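PDB 3BPV: transcriptional regulator from Methanobacterium thermoautotrophicum, which probably binds DNA as a transcription factor of the MarR family, acting as a repressor through a winged helix-turn-helix domain. Local coordinates for residues A[19-24]-A[104-109]; A[31-36]-A[51-56]. One frame throughout, in Å; residues are numbered along the deposited sequence.

Contacts 1 and 2 lie about 18 Å apart, centre to centre, and differ in kind. Contact 1 (19-24 with 104-109) is an ionic pair on the surface, between the end of helix 3-21 and helix 97-111. Contact 2 (31-36 with 51-56) is apolar and partly buried, within the winged helix-turn-helix region that, as in the rest of the family, is expected to meet DNA. They do touch: Leu22 CD1 lies 4.1 Å from Val32 CG2, just where the chain passes from helix 3-21 toward helix 29-40. Residues of both contacts also reach the second subunit, so each sits close to the dimer partner as well.

Contact 1 of 2, residues A[19-24]-A[104-109]; sequences GRELGH and EERWED
Glu21 sets one carboxylate oxygen, OE2, over one face of the Arg106 guanidinium, and these two side chains make the whole of the contact. The salt bridge runs from Glu21 OE2 to Arg106 NH2, modelled at 2.5 Å. That length should be read with caution, because OE2 is also placed too close to the centre of the guanidinium. The other oxygen stands further off, with Glu21 OE1 3.8 Å from Arg106 NH1. The two flat groups are turned 73° against each other, which rules out the coplanar, two-pronged pairing of a carboxylate with a guanidinium edge; as modelled, one oxygen does the touching, from above the plane, and the exact approach is doubtful.

Both side chains set out toward each other from backbones that stay well apart: the nearest CA atoms, those of Glu21 and Trp107, are 9.8 Å distant. Glu21 folds at its second torsion (chi2 -80°), while Arg106 runs straight at first and then turns at chi3 (56°), and the two chains cross at about a right angle. Arg106 is exposed, so water probably screens the attraction.

Glu21 lies near the end of helix 3-21, and Leu22 departs from helical backbone angles. Beside the ion pair the same two helices meet through apolar and aromatic groups: Leu22 packs on Ile100 and Val103, and Trp107 meets the rings of His14 and Phe17. The salt bridge thus lies at the solvent side of the seam between helices 3-21 and 97-111, while Glu108 on the latter reaches Leu3 of the second subunit.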
ATOM      1  N   GLY A  19       0.332  12.461   5.039  1.00 16.51           N
ATOM      2  CA  GLY A  19       1.033  13.482   4.287  1.00 17.59           C
ATOM      3  C   GLY A  19       0.686  14.894   4.714  1.00 17.80           C
ATOM      4  O   GLY A  19       1.548  15.773   4.719  1.00 20.60           O
ATOM      5  N   ARG A  20      -0.572  15.113   5.077  1.00 17.97           N
ATOM      6  CA  ARG A  20      -1.031  16.433   5.496  1.00 19.97           C
ATOM      7  C   ARG A  20      -0.626  16.762   6.925  1.00 19.90           C
ATOM      8  O   ARG A  20      -0.109  17.847   7.200  1.00 22.13           O
ATOM      9  CB  ARG A  20      -2.554  16.522   5.367  1.00 22.57           C
ATOM     10  CG  ARG A  20      -3.082  16.202   3.981  1.00 29.27           C
ATOM     11  CD  ARG A  20      -2.627  17.212   2.937  1.00 33.78           C
ATOM     12  NE  ARG A  20      -3.320  18.489   3.067  1.00 37.70           N
ATOM     13  CZ  ARG A  20      -3.204  19.491   2.201  1.00 39.37           C
ATOM     14  NH1 ARG A  20      -2.420  19.365   1.138  1.00 40.30           N
ATOM     15  NH2 ARG A  20      -3.877  20.617   2.391  1.00 40.20           N
ATOM     16  N   GLU A  21      -0.849  15.819   7.834  1.00 18.48           N
ATOM     17  CA  GLU A  21      -0.540  16.027   9.244  1.00 18.53           C
ATOM     18  C   GLU A  21       0.949  15.996   9.566  1.00 18.81           C
ATOM     19  O   GLU A  21       1.400  16.677  10.481  1.00 20.76           O
ATOM     20  CB  GLU A  21      -1.271  14.979  10.090  1.00 21.14           C
ATOM     21  CG  GLU A  21      -2.784  15.023   9.948  1.00 24.66           C
ATOM     22  CD  GLU A  21      -3.431  16.123  10.770  1.00 29.29           C
ATOM     23  OE1 GLU A  21      -2.955  17.277  10.725  1.00 31.29           O
ATOM     24  OE2 GLU A  21      -4.429  15.829  11.460  1.00 30.80           O
ATOM     25  N   LEU A  22       1.716  15.212   8.818  1.00 17.18           N
ATOM     26  CA  LEU A  22       3.147  15.116   9.074  1.00 16.69           C
ATOM     27  C   LEU A  22       3.995  15.692   7.953  1.00 16.88           C
ATOM     28  O   LEU A  22       5.207  15.497   7.924  1.00 16.45           O
ATOM     29  CB  LEU A  22       3.545  13.652   9.318  1.00 16.90           C
ATOM     30  CG  LEU A  22       2.859  12.974  10.507  1.00 17.93           C
ATOM     31  CD1 LEU A  22       3.192  11.488  10.516  1.00 20.37           C
ATOM     32  CD2 LEU A  22       3.302  13.632  11.812  1.00 19.27           C
ATOM     33  N   GLY A  23       3.348  16.410   7.036  1.00 18.47           N
ATOM     34  CA  GLY A  23       4.057  17.021   5.926  1.00 19.97           C
ATOM     35  C   GLY A  23       5.128  18.000   6.366  1.00 20.43           C
ATOM     36  O   GLY A  23       6.124  18.174   5.669  1.00 21.87           O
ATOM     37  N   HIS A  24       4.940  18.644   7.516  1.00 21.80           N
ATOM     38  CA  HIS A  24       5.942  19.589   7.994  1.00 23.18           C
ATOM     39  C   HIS A  24       7.250  18.875   8.324  1.00 22.80           C
ATOM     40  O   HIS A  24       8.304  19.504   8.426  1.00 23.98           O
ATOM     41  CB  HIS A  24       5.430  20.368   9.218  1.00 25.26           C
ATOM     42  CG  HIS A  24       5.047  19.507  10.381  1.00 27.30           C
ATOM     43  ND1 HIS A  24       3.967  18.652  10.354  1.00 28.50           N
ATOM     44  CD2 HIS A  24       5.590  19.388  11.617  1.00 27.24           C
ATOM     45  CE1 HIS A  24       3.861  18.042  11.521  1.00 27.40           C
ATOM     46  NE2 HIS A  24       4.834  18.471  12.305  1.00 28.75           N
ATOM     47  N   GLU A 104      -1.962   8.613  13.967  1.00 17.76           N
ATOM     48  CA  GLU A 104      -2.636   7.351  13.654  1.00 17.39           C
ATOM     49  C   GLU A 104      -3.963   7.282  14.398  1.00 17.27           C
ATOM     50  O   GLU A 104      -4.985   6.888  13.835  1.00 18.04           O
ATOM     51  CB  GLU A 104      -1.783   6.143  14.057  1.00 17.62           C
ATOM     52  CG  GLU A 104      -0.577   5.850  13.170  1.00 19.40           C
ATOM     53  CD  GLU A 104      -0.957   5.548  11.727  1.00 17.26           C
ATOM     54  OE1 GLU A 104      -2.108   5.132  11.477  1.00 22.11           O
ATOM     55  OE2 GLU A 104      -0.092   5.718  10.845  1.00 20.85           O
ATOM     56  N   GLU A 105      -3.943   7.663  15.674  1.00 18.45           N
ATOM     57  CA  GLU A 105      -5.138   7.651  16.509  1.00 19.19           C
ATOM     58  C   GLU A 105      -6.202   8.593  15.951  1.00 18.19           C
ATOM     59  O   GLU A 105      -7.382   8.243  15.886  1.00 19.63           O
ATOM     60  CB  GLU A 105      -4.779   8.070  17.939  1.00 22.52           C
ATOM     61  CG  GLU A 105      -5.943   8.029  18.914  1.00 26.89           C
ATOM     62  CD  GLU A 105      -5.546   8.479  20.309  1.00 29.95           C
ATOM     63  OE1 GLU A 105      -4.607   7.887  20.885  1.00 33.75           O
ATOM     64  OE2 GLU A 105      -6.174   9.423  20.827  1.00 32.82           O
ATOM     65  N   ARG A 106      -5.785   9.795  15.560  1.00 16.71           N
ATOM     66  CA  ARG A 106      -6.713  10.771  15.001  1.00 18.19           C
ATOM     67  C   ARG A 106      -7.346  10.246  13.714  1.00 15.93           C
ATOM     68  O   ARG A 106      -8.543  10.425  13.478  1.00 17.13           O
ATOM     69  CB  ARG A 106      -5.992  12.098  14.723  1.00 20.04           C
ATOM     70  CG  ARG A 106      -5.577  12.870  15.973  1.00 24.01           C
ATOM     71  CD  ARG A 106      -4.797  14.125  15.594  1.00 28.75           C
ATOM     72  NE  ARG A 106      -5.560  14.982  14.689  1.00 33.96           N
ATOM     73  CZ  ARG A 106      -5.077  16.072  14.101  1.00 35.37           C
ATOM     74  NH1 ARG A 106      -3.824  16.448  14.319  1.00 37.98           N
ATOM     75  NH2 ARG A 106      -5.848  16.787  13.294  1.00 37.26           N
ATOM     76  N   TRP A 107      -6.541   9.608  12.867  1.00 16.51           N
ATOM     77  CA  TRP A 107      -7.059   9.068  11.617  1.00 15.47           C
ATOM     78  C   TRP A 107      -8.112   8.000  11.916  1.00 15.62           C
ATOM     79  O   TRP A 107      -9.190   7.992  11.323  1.00 15.97           O
ATOM     80  CB  TRP A 107      -5.924   8.463  10.785  1.00 17.07           C
ATOM     81  CG  TRP A 107      -6.408   7.785   9.548  1.00 15.10           C
ATOM     82  CD1 TRP A 107      -6.906   8.379   8.424  1.00 16.19           C
ATOM     83  CD2 TRP A 107      -6.498   6.371   9.332  1.00 15.25           C
ATOM     84  NE1 TRP A 107      -7.304   7.419   7.522  1.00 16.35           N
ATOM     85  CE2 TRP A 107      -7.066   6.179   8.055  1.00 16.11           C
ATOM     86  CE3 TRP A 107      -6.160   5.248  10.099  1.00 16.13           C
ATOM     87  CZ2 TRP A 107      -7.302   4.908   7.523  1.00 16.69           C
ATOM     88  CZ3 TRP A 107      -6.397   3.981   9.571  1.00 16.25           C
ATOM     89  CH2 TRP A 107      -6.963   3.824   8.295  1.00 16.79           C
ATOM     90  N   GLU A 108      -7.798   7.110  12.847  1.00 16.61           N
ATOM     91  CA  GLU A 108      -8.732   6.052  13.215  1.00 15.64           C
ATOM     92  C   GLU A 108     -10.032   6.619  13.772  1.00 16.25           C
ATOM     93  O   GLU A 108     -11.119   6.152  13.424  1.00 16.45           O
ATOM     94  CB  GLU A 108      -8.092   5.106  14.238  1.00 18.00           C
ATOM     95  CG  GLU A 108      -7.073   4.162  13.624  1.00 20.93           C
ATOM     96  CD  GLU A 108      -6.483   3.183  14.621  1.00 22.76           C
ATOM     97  OE1 GLU A 108      -7.257   2.575  15.393  1.00 25.29           O
ATOM     98  OE2 GLU A 108      -5.244   3.013  14.615  1.00 20.53           O
ATOM     99  N   ASP A 109      -9.931   7.632  14.628  1.00 17.22           N
ATOM    100  CA  ASP A 109     -11.137   8.215  15.202  1.00 16.49           C
ATOM    101  C   ASP A 109     -12.032   8.805  14.117  1.00 16.24           C
ATOM    102  O   ASP A 109     -13.257   8.657  14.162  1.00 17.69           O
ATOM    103  CB  ASP A 109     -10.790   9.295  16.237  1.00 18.12           C
ATOM    104  CG  ASP A 109     -10.120   8.720  17.473  1.00 21.99           C
ATOM    105  OD1 ASP A 109     -10.314   7.521  17.747  1.00 23.82           O
ATOM    106  OD2 ASP A 109      -9.413   9.471  18.177  1.00 25.86           O
TER

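Contact 2 of 2, residues A[31-36]-A[51-56]; sequences QVACLL and TFFHVD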
ATOM      1  N   GLN A  31       7.410   6.314   4.372  1.00 14.74           N
ATOM      2  CA  GLN A  31       8.502   6.586   5.307  1.00 13.63           C
ATOM      3  C   GLN A  31       8.115   6.210   6.731  1.00 14.17           C
ATOM      4  O   GLN A  31       8.930   5.663   7.472  1.00 14.34           O
ATOM      5  CB  GLN A  31       8.894   8.060   5.280  1.00 13.72           C
ATOM      6  CG  GLN A  31       9.557   8.535   4.013  1.00 14.33           C
ATOM      7  CD  GLN A  31       9.872  10.007   4.092  1.00 15.92           C
ATOM      8  OE1 GLN A  31      10.791  10.414   4.793  1.00 18.50           O
ATOM      9  NE2 GLN A  31       9.090  10.818   3.392  1.00 16.10           N
ATOM     10  N   VAL A  32       6.884   6.512   7.123  1.00 13.45           N
ATOM     11  CA  VAL A  32       6.435   6.169   8.462  1.00 13.15           C
ATOM     12  C   VAL A  32       6.484   4.656   8.660  1.00 14.58           C
ATOM     13  O   VAL A  32       6.924   4.177   9.704  1.00 15.08           O
ATOM     14  CB  VAL A  32       4.996   6.676   8.716  1.00 14.57           C
ATOM     15  CG1 VAL A  32       4.426   6.045   9.986  1.00 16.53           C
ATOM     16  CG2 VAL A  32       5.005   8.186   8.853  1.00 15.06           C
ATOM     17  N   ALA A  33       6.042   3.899   7.665  1.00 14.22           N
ATOM     18  CA  ALA A  33       6.049   2.445   7.776  1.00 13.96           C
ATOM     19  C   ALA A  33       7.466   1.942   8.003  1.00 14.74           C
ATOM     20  O   ALA A  33       7.693   1.103   8.876  1.00 15.66           O
ATOM     21  CB  ALA A  33       5.465   1.822   6.512  1.00 14.33           C
ATOM     22  N   CYS A  34       8.417   2.450   7.223  1.00 13.22           N
ATOM     23  CA  CYS A  34       9.809   2.039   7.373  1.00 14.45           C
ATOM     24  C   CYS A  34      10.348   2.444   8.743  1.00 13.68           C
ATOM     25  O   CYS A  34      11.021   1.662   9.419  1.00 14.80           O
ATOM     26  CB  CYS A  34      10.681   2.673   6.287  1.00 14.33           C
ATOM     27  SG  CYS A  34      10.503   1.906   4.666  1.00 16.02           S
ATOM     28  N   LEU A  35      10.057   3.668   9.158  1.00 14.97           N
ATOM     29  CA  LEU A  35      10.534   4.158  10.440  1.00 14.98           C
ATOM     30  C   LEU A  35      10.030   3.288  11.588  1.00 15.50           C
ATOM     31  O   LEU A  35      10.806   2.896  12.461  1.00 16.86           O
ATOM     32  CB  LEU A  35      10.086   5.606  10.647  1.00 15.47           C
ATOM     33  CG  LEU A  35      10.679   6.320  11.861  1.00 17.47           C
ATOM     34  CD1 LEU A  35      12.184   6.409  11.722  1.00 20.57           C
ATOM     35  CD2 LEU A  35      10.087   7.717  11.962  1.00 19.51           C
ATOM     36  N   LEU A  36       8.740   2.969  11.592  1.00 15.39           N
ATOM     37  CA  LEU A  36       8.190   2.152  12.669  1.00 15.38           C
ATOM     38  C   LEU A  36       8.764   0.747  12.654  1.00 16.02           C
ATOM     39  O   LEU A  36       8.990   0.153  13.712  1.00 17.27           O
ATOM     40  CB  LEU A  36       6.661   2.097  12.589  1.00 15.22           C
ATOM     41  CG  LEU A  36       5.949   3.437  12.817  1.00 17.88           C
ATOM     42  CD1 LEU A  36       4.445   3.248  12.690  1.00 18.62           C
ATOM     43  CD2 LEU A  36       6.311   3.979  14.201  1.00 19.24           C
ATOM     44  N   THR A  51      12.765  -7.101   2.040  1.00 16.04           N
ATOM     45  CA  THR A  51      12.105  -8.392   1.939  1.00 17.85           C
ATOM     46  C   THR A  51      10.815  -8.391   2.746  1.00 17.24           C
ATOM     47  O   THR A  51       9.794  -8.910   2.298  1.00 20.34           O
ATOM     48  CB  THR A  51      13.022  -9.521   2.445  1.00 17.79           C
ATOM     49  OG1 THR A  51      14.204  -9.564   1.639  1.00 19.68           O
ATOM     50  CG2 THR A  51      12.313 -10.870   2.366  1.00 20.74           C
ATOM     51  N   PHE A  52      10.854  -7.786   3.928  1.00 16.95           N
ATOM     52  CA  PHE A  52       9.682  -7.724   4.791  1.00 18.08           C
ATOM     53  C   PHE A  52       8.491  -7.059   4.107  1.00 17.55           C
ATOM     54  O   PHE A  52       7.361  -7.553   4.201  1.00 19.70           O
ATOM     55  CB  PHE A  52      10.017  -6.965   6.074  1.00 19.07           C
ATOM     56  CG  PHE A  52       8.824  -6.680   6.934  1.00 19.73           C
ATOM     57  CD1 PHE A  52       8.308  -7.654   7.780  1.00 21.61           C
ATOM     58  CD2 PHE A  52       8.204  -5.435   6.888  1.00 19.19           C
ATOM     59  CE1 PHE A  52       7.192  -7.392   8.570  1.00 20.30           C
ATOM     60  CE2 PHE A  52       7.090  -5.161   7.671  1.00 20.97           C
ATOM     61  CZ  PHE A  52       6.581  -6.138   8.514  1.00 21.29           C
ATOM     62  N   PHE A  53       8.736  -5.941   3.427  1.00 16.48           N
ATOM     63  CA  PHE A  53       7.662  -5.216   2.745  1.00 16.10           C
ATOM     64  C   PHE A  53       7.314  -5.786   1.377  1.00 16.76           C
ATOM     65  O   PHE A  53       6.246  -5.492   0.832  1.00 17.06           O
ATOM     66  CB  PHE A  53       8.031  -3.738   2.599  1.00 15.49           C
ATOM     67  CG  PHE A  53       7.953  -2.964   3.881  1.00 15.32           C
ATOM     68  CD1 PHE A  53       6.746  -2.817   4.552  1.00 16.27           C
ATOM     69  CD2 PHE A  53       9.094  -2.373   4.414  1.00 14.36           C
ATOM     70  CE1 PHE A  53       6.680  -2.093   5.737  1.00 15.06           C
ATOM     71  CE2 PHE A  53       9.033  -1.650   5.593  1.00 14.57           C
ATOM     72  CZ  PHE A  53       7.829  -1.508   6.255  1.00 16.21           C
ATOM     73  N   HIS A  54       8.207  -6.594   0.820  1.00 17.10           N
ATOM     74  CA  HIS A  54       7.974  -7.202  -0.482  1.00 19.25           C
ATOM     75  C   HIS A  54       7.722  -6.184  -1.591  1.00 20.83           C
ATOM     76  O   HIS A  54       6.943  -6.436  -2.508  1.00 23.23           O
ATOM     77  CB  HIS A  54       6.801  -8.182  -0.394  1.00 19.22           C
ATOM     78  CG  HIS A  54       7.027  -9.300   0.574  1.00 23.25           C
ATOM     79  ND1 HIS A  54       7.842 -10.376   0.292  1.00 25.88           N
ATOM     80  CD2 HIS A  54       6.584  -9.488   1.839  1.00 26.04           C
ATOM     81  CE1 HIS A  54       7.892 -11.176   1.342  1.00 26.64           C
ATOM     82  NE2 HIS A  54       7.137 -10.660   2.295  1.00 25.96           N
ATOM     83  N   VAL A  55       8.365  -5.026  -1.500  1.00 20.35           N
ATOM     84  CA  VAL A  55       8.223  -4.006  -2.534  1.00 21.35           C
ATOM     85  C   VAL A  55       9.529  -3.929  -3.319  1.00 21.51           C
ATOM     86  O   VAL A  55      10.547  -4.479  -2.901  1.00 21.35           O
ATOM     87  CB  VAL A  55       7.912  -2.619  -1.940  1.00 23.10           C
ATOM     88  CG1 VAL A  55       6.526  -2.617  -1.313  1.00 23.57           C
ATOM     89  CG2 VAL A  55       8.964  -2.251  -0.917  1.00 23.05           C
ATOM     90  N   ASP A  56       9.504  -3.250  -4.456  1.00 22.18           N
ATOM     91  CA  ASP A  56      10.702  -3.137  -5.275  1.00 22.34           C
ATOM     92  C   ASP A  56      11.830  -2.425  -4.532  1.00 21.24           C
ATOM     93  O   ASP A  56      11.600  -1.515  -3.726  1.00 21.04           O
ATOM     94  CB  ASP A  56      10.372  -2.407  -6.575  1.00 25.47           C
ATOM     95  CG  ASP A  56       9.906  -0.992  -6.343  1.00 28.58           C
ATOM     96  OD1 ASP A  56      10.766  -0.097  -6.244  1.00 31.23           O
ATOM     97  OD2 ASP A  56       8.679  -0.774  -6.249  1.00 32.90           O
TER
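The ring of Phe52 turns its edge to one face of the Phe53 ring, with Phe52 CD2 3.7 Å above the plane and over the centre, while helix 29-40 meets the Phe53 ring at its far end and from the opposite side. At the edge, near the ring plane, sits the backbone oxygen of Ala33, 3.7 Å from Phe53 CZ. Ala33 CB stands above the plane at the CZ-CE1 end of the ring, on the side away from Phe52, 4.1 Å from Phe53 CZ. Cys34 comes in obliquely, neither squarely over the face nor at the rim: its SG is 4.0 Å from Phe53 CE2 and lies 50° off the ring normal, a sulfur-aromatic contact.

In Phe53, CG stands anti to the carbonyl carbon (chi1 -73°), which throws the ring toward helix 29-40 with its CZ end foremost. A leucine in its place would probably leave Cys34 SG without its aromatic partner and open a gap beside Ala33.

This joins the helix-turn-helix to the helix before it. Phe53 closes helix 46-53, His54 turns the chain with a positive phi, and Asp56 is the N-cap of helix 57-69, the one in the position of the recognition helix of MarR proteins. Cys34 also packs on Thr63 of that helix, and Ala33 meets Lys4 of the second subunit. Phe52, meanwhile, makes a cation-pi contact with Arg37.

No hydrogen bond or salt bridge crosses between 31-36 and 51-56. Shape, dispersion and the sulfur-ring contact therefore hold the two helices here, and a weak polar attraction between the carbonyl oxygen of Ala33 and the C-H edge of Phe53 may add a little.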